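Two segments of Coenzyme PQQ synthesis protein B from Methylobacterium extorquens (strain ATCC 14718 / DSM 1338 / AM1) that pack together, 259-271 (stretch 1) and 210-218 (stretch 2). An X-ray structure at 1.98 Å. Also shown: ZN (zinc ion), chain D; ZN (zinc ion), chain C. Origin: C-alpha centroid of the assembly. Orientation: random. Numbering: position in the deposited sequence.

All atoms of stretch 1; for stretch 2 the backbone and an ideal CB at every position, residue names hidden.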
# COMPACT_ATOMS: atom_id res chain seq x y z
N GLY A 259 -18.09 -26.98 -3.35
CA GLY A 259 -19.21 -26.37 -2.66
C GLY A 259 -19.51 -24.97 -3.14
O GLY A 259 -20.65 -24.64 -3.45
N ARG A 260 -18.47 -24.14 -3.20
CA ARG A 260 -18.61 -22.74 -3.59
C ARG A 260 -17.45 -22.30 -4.48
O ARG A 260 -16.29 -22.41 -4.10
CB ARG A 260 -18.69 -21.85 -2.35
CG ARG A 260 -20.06 -21.80 -1.71
CD ARG A 260 -19.96 -21.69 -0.19
NE ARG A 260 -20.40 -20.40 0.31
CZ ARG A 260 -20.59 -20.12 1.60
NH1 ARG A 260 -20.39 -21.06 2.51
NH2 ARG A 260 -20.98 -18.91 1.97
N ARG A 261 -17.78 -21.79 -5.67
CA ARG A 261 -16.78 -21.30 -6.61
C ARG A 261 -16.72 -19.78 -6.56
O ARG A 261 -17.72 -19.11 -6.77
CB ARG A 261 -17.10 -21.75 -8.04
CG ARG A 261 -16.95 -23.25 -8.30
CD ARG A 261 -17.62 -23.62 -9.62
NE ARG A 261 -17.20 -24.93 -10.13
CZ ARG A 261 -17.68 -26.09 -9.70
NH1 ARG A 261 -18.61 -26.12 -8.76
NH2 ARG A 261 -17.24 -27.23 -10.22
N VAL A 262 -15.54 -19.25 -6.25
CA VAL A 262 -15.36 -17.80 -6.14
C VAL A 262 -14.13 -17.32 -6.91
O VAL A 262 -13.03 -17.84 -6.72
CB VAL A 262 -15.23 -17.34 -4.67
CG1 VAL A 262 -15.14 -15.82 -4.59
CG2 VAL A 262 -16.39 -17.86 -3.83
N PHE A 263 -14.33 -16.35 -7.79
CA PHE A 263 -13.21 -15.73 -8.49
C PHE A 263 -12.61 -14.61 -7.66
O PHE A 263 -13.32 -13.75 -7.18
CB PHE A 263 -13.65 -15.18 -9.85
CG PHE A 263 -13.76 -16.21 -10.93
CD1 PHE A 263 -12.65 -16.96 -11.30
CD2 PHE A 263 -14.95 -16.42 -11.59
CE1 PHE A 263 -12.73 -17.91 -12.30
CE2 PHE A 263 -15.04 -17.37 -12.60
CZ PHE A 263 -13.93 -18.11 -12.95
N VAL A 264 -11.29 -14.64 -7.50
CA VAL A 264 -10.55 -13.53 -6.91
C VAL A 264 -9.45 -13.09 -7.87
O VAL A 264 -9.33 -13.64 -8.96
CB VAL A 264 -9.94 -13.91 -5.54
CG1 VAL A 264 -11.04 -14.30 -4.56
CG2 VAL A 264 -8.94 -15.05 -5.70
N HIS A 265 -8.66 -12.10 -7.45
CA HIS A 265 -7.54 -11.60 -8.25
C HIS A 265 -8.01 -11.15 -9.63
O HIS A 265 -7.40 -11.49 -10.65
CB HIS A 265 -6.46 -12.68 -8.39
CG HIS A 265 -5.14 -12.16 -8.86
ND1 HIS A 265 -4.84 -11.99 -10.20
CD2 HIS A 265 -4.03 -11.79 -8.18
CE1 HIS A 265 -3.61 -11.53 -10.32
NE2 HIS A 265 -3.10 -11.40 -9.11
N ILE A 266 -9.12 -10.41 -9.66
CA ILE A 266 -9.71 -9.95 -10.91
C ILE A 266 -9.11 -8.63 -11.39
O ILE A 266 -9.11 -7.65 -10.66
CB ILE A 266 -11.23 -9.80 -10.76
CG1 ILE A 266 -11.83 -11.11 -10.24
CG2 ILE A 266 -11.87 -9.41 -12.08
CD1 ILE A 266 -13.18 -10.96 -9.58
N ASN A 267 -8.60 -8.61 -12.62
CA ASN A 267 -7.96 -7.40 -13.13
C ASN A 267 -8.98 -6.31 -13.44
O ASN A 267 -10.13 -6.61 -13.74
CB ASN A 267 -7.13 -7.69 -14.38
CG ASN A 267 -6.09 -6.61 -14.65
OD1 ASN A 267 -5.32 -6.25 -13.76
ND2 ASN A 267 -6.08 -6.08 -15.87
N ASN A 268 -8.54 -5.06 -13.38
CA ASN A 268 -9.42 -3.93 -13.62
C ASN A 268 -10.06 -3.95 -15.00
O ASN A 268 -11.06 -3.28 -15.23
CB ASN A 268 -8.66 -2.61 -13.43
CG ASN A 268 -7.61 -2.38 -14.50
OD1 ASN A 268 -7.91 -1.85 -15.57
ND2 ASN A 268 -6.37 -2.77 -14.21
N THR A 269 -9.48 -4.72 -15.92
CA THR A 269 -9.97 -4.81 -17.29
C THR A 269 -11.02 -5.90 -17.50
O THR A 269 -11.49 -6.12 -18.62
CB THR A 269 -8.82 -5.06 -18.26
OG1 THR A 269 -8.09 -6.22 -17.83
CG2 THR A 269 -7.87 -3.87 -18.29
N ASN A 270 -11.41 -6.58 -16.43
CA ASN A 270 -12.34 -7.70 -16.56
C ASN A 270 -13.79 -7.24 -16.41
O ASN A 270 -14.17 -6.72 -15.37
CB ASN A 270 -12.02 -8.78 -15.52
CG ASN A 270 -12.72 -10.10 -15.80
OD1 ASN A 270 -13.83 -10.13 -16.32
ND2 ASN A 270 -12.07 -11.20 -15.45
N PRO A 271 -14.60 -7.45 -17.46
CA PRO A 271 -15.99 -6.97 -17.48
C PRO A 271 -16.92 -7.63 -16.45
O PRO A 271 -18.04 -7.14 -16.28
CB PRO A 271 -16.47 -7.29 -18.91
CG PRO A 271 -15.47 -8.21 -19.49
CD PRO A 271 -14.19 -8.06 -18.74
N UNK A 210 -13.54 -29.82 -2.29
CA UNK A 210 -13.38 -28.65 -1.43
C UNK A 210 -14.72 -27.96 -1.19
O UNK A 210 -15.58 -27.91 -2.07
CB UNK A 210 -12.38 -27.67 -2.05
N UNK A 211 -14.90 -27.42 0.01
CA UNK A 211 -16.11 -26.69 0.34
C UNK A 211 -16.13 -25.33 -0.34
O UNK A 211 -17.20 -24.80 -0.65
CB UNK A 211 -16.24 -26.53 1.86
N UNK A 212 -14.95 -24.77 -0.57
CA UNK A 212 -14.84 -23.53 -1.33
C UNK A 212 -13.56 -23.48 -2.15
O UNK A 212 -12.51 -23.94 -1.71
CB UNK A 212 -14.90 -22.33 -0.39
N UNK A 213 -13.67 -22.91 -3.35
CA UNK A 213 -12.51 -22.62 -4.18
C UNK A 213 -12.44 -21.13 -4.48
O UNK A 213 -13.38 -20.55 -5.02
CB UNK A 213 -12.56 -23.43 -5.48
N UNK A 214 -11.33 -20.51 -4.11
CA UNK A 214 -11.07 -19.13 -4.49
C UNK A 214 -9.98 -19.15 -5.54
O UNK A 214 -8.84 -19.55 -5.25
CB UNK A 214 -10.67 -18.27 -3.29
N UNK A 215 -10.32 -18.74 -6.75
CA UNK A 215 -9.47 -19.01 -7.91
C UNK A 215 -9.20 -17.80 -8.80
O UNK A 215 -10.03 -16.90 -8.92
CB UNK A 215 -10.11 -20.11 -8.76
N UNK A 216 -8.01 -17.80 -9.39
CA UNK A 216 -7.57 -16.84 -10.40
C UNK A 216 -8.70 -16.44 -11.35
O UNK A 216 -9.17 -17.26 -12.13
CB UNK A 216 -6.40 -17.42 -11.20
N UNK A 217 -9.12 -15.18 -11.26
CA UNK A 217 -10.12 -14.64 -12.16
C UNK A 217 -9.63 -13.39 -12.87
O UNK A 217 -10.41 -12.49 -13.18
CB UNK A 217 -11.41 -14.33 -11.39
N UNK A 218 -8.32 -13.35 -13.13
CA UNK A 218 -7.68 -12.16 -13.68
C UNK A 218 -8.31 -11.68 -14.99
O UNK A 218 -8.62 -10.50 -15.13
CB UNK A 218 -6.19 -12.44 -13.90
ZN ZN D . -1.22 -10.47 -8.82
ZN ZN C . -8.69 0.05 -15.96

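The strand of stretch 2 runs roughly parallel to the strand of stretch 1 that ends at Val264, the strand axes 4.5 Å apart at closest approach and 29° from aligned. In the parallel register, 213, 214 and 215 lie beside Arg261, Val262 and Phe263; partners share a face, and the face alternates along the strand.

At position 210 the ideal CB finds nothing of stretch 1 within 5.5 Å, so this contact sets little constraint. The deposited Ala210 contributes its backbone: Gly259 N donates to Ala210 O at 3.0 Å. At 211 CA-to-CB points away, the ideal CB 5.4 Å from Gly259 CA, and stretch 1 leaves the choice open; the deposited Asp211 has OD2 hydrogen-bonded elsewhere in the structure.

Position 212 lies on the face of Arg260 and Val262, its ideal CB 4.0 Å from Arg260 O. A small residue suits, though stretch 1 alone does not exclude larger ones; Ala212 is deposited, its CB 4.3 Å from Arg260 CB.

Position 213 shares the other face with Arg261 and Phe263. Extended angles (-121/122) admit most residues, including branched or long aliphatic ones. It is Leu213, anchored by its backbone: Leu213 N donates to Arg260 O (2.8 Å) and Leu213 O accepts from Val262 N (2.8 Å).

At 214 the ideal CB is 4.2 Å from Val264 CG1, on the side of Val262, so an aliphatic residue is favoured: Val, Ile, Leu or Met. Leu214 places CD1 3.9 Å from Val262 CB and CG 4.1 Å from Val264 CG1.

Position 215 returns to the Phe263 side, the ideal CB 4.8 Å from Phe263 CD1. Large aliphatic or aromatic residues would suit. Phe215 (chi1 t) brings CD2 4.3 Å from Phe263 CE1, which lies at the edge of the Phe215 ring.

At 216 CB points away, 5.3 Å from Val264 O, leaving the choice broad. Asp216 turns its end back nearer stretch 1, and OD1 accepts from the backbone N of 218 (3.0 Å).

Position 217 is the most restrictive. An ideal CB would lie 2.9 Å from Phe263 CB, a clash, so glycine fits; Gly217 CA packs 3.5 Å from Phe263 CD1. Gly217 N donates to Val264 O (2.8 Å).

At 218 CB points away overall, yet the ideal CB is 4.0 Å from His265 ND1, a donor within reach of a short acceptor-bearing side chain: Ser, Thr, Asn or Asp. Thr218 OG1 (chi1 m) accepts from His265 ND1 (2.8 Å) and donates to Asp216 OD1 (2.7 Å). The same ring binds zinc: His265 NE2 lies 2.1 Å from ZN of the chain D zinc. Thr218 O also accepts from Asn267 N (3.1 Å).

Stretch 2 (210-218) ADALLFDGT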
# COMPACT_ATOMS: atom_id res chain seq x y z
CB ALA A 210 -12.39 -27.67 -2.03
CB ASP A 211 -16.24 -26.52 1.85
CG ASP A 211 -16.32 -27.85 2.56
OD1 ASP A 211 -17.39 -28.47 2.52
OD2 ASP A 211 -15.30 -28.27 3.15
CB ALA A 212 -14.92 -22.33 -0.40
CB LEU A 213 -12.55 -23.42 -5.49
CG LEU A 213 -11.50 -22.98 -6.51
CD1 LEU A 213 -10.08 -23.29 -6.02
CD2 LEU A 213 -11.76 -23.63 -7.87
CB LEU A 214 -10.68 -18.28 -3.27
CG LEU A 214 -11.82 -17.68 -2.43
CD1 LEU A 214 -12.82 -18.73 -1.95
CD2 LEU A 214 -11.24 -16.91 -1.25
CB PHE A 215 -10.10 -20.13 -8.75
CG PHE A 215 -9.21 -20.66 -9.83
CD1 PHE A 215 -8.23 -21.61 -9.53
CD2 PHE A 215 -9.35 -20.23 -11.14
CE1 PHE A 215 -7.41 -22.10 -10.53
CE2 PHE A 215 -8.53 -20.73 -12.14
CZ PHE A 215 -7.56 -21.66 -11.83
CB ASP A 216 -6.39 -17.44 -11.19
CG ASP A 216 -5.68 -16.44 -12.08
OD1 ASP A 216 -6.29 -15.45 -12.55
OD2 ASP A 216 -4.47 -16.65 -12.33
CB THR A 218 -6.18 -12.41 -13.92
OG1 THR A 218 -5.58 -12.90 -12.71
CG2 THR A 218 -5.48 -11.12 -14.33
O HOH W 1 -9.11 -8.57 -17.34
O HOH W 2 -1.23 -9.18 -10.69
O HOH W 3 -0.13 -12.05 -8.15
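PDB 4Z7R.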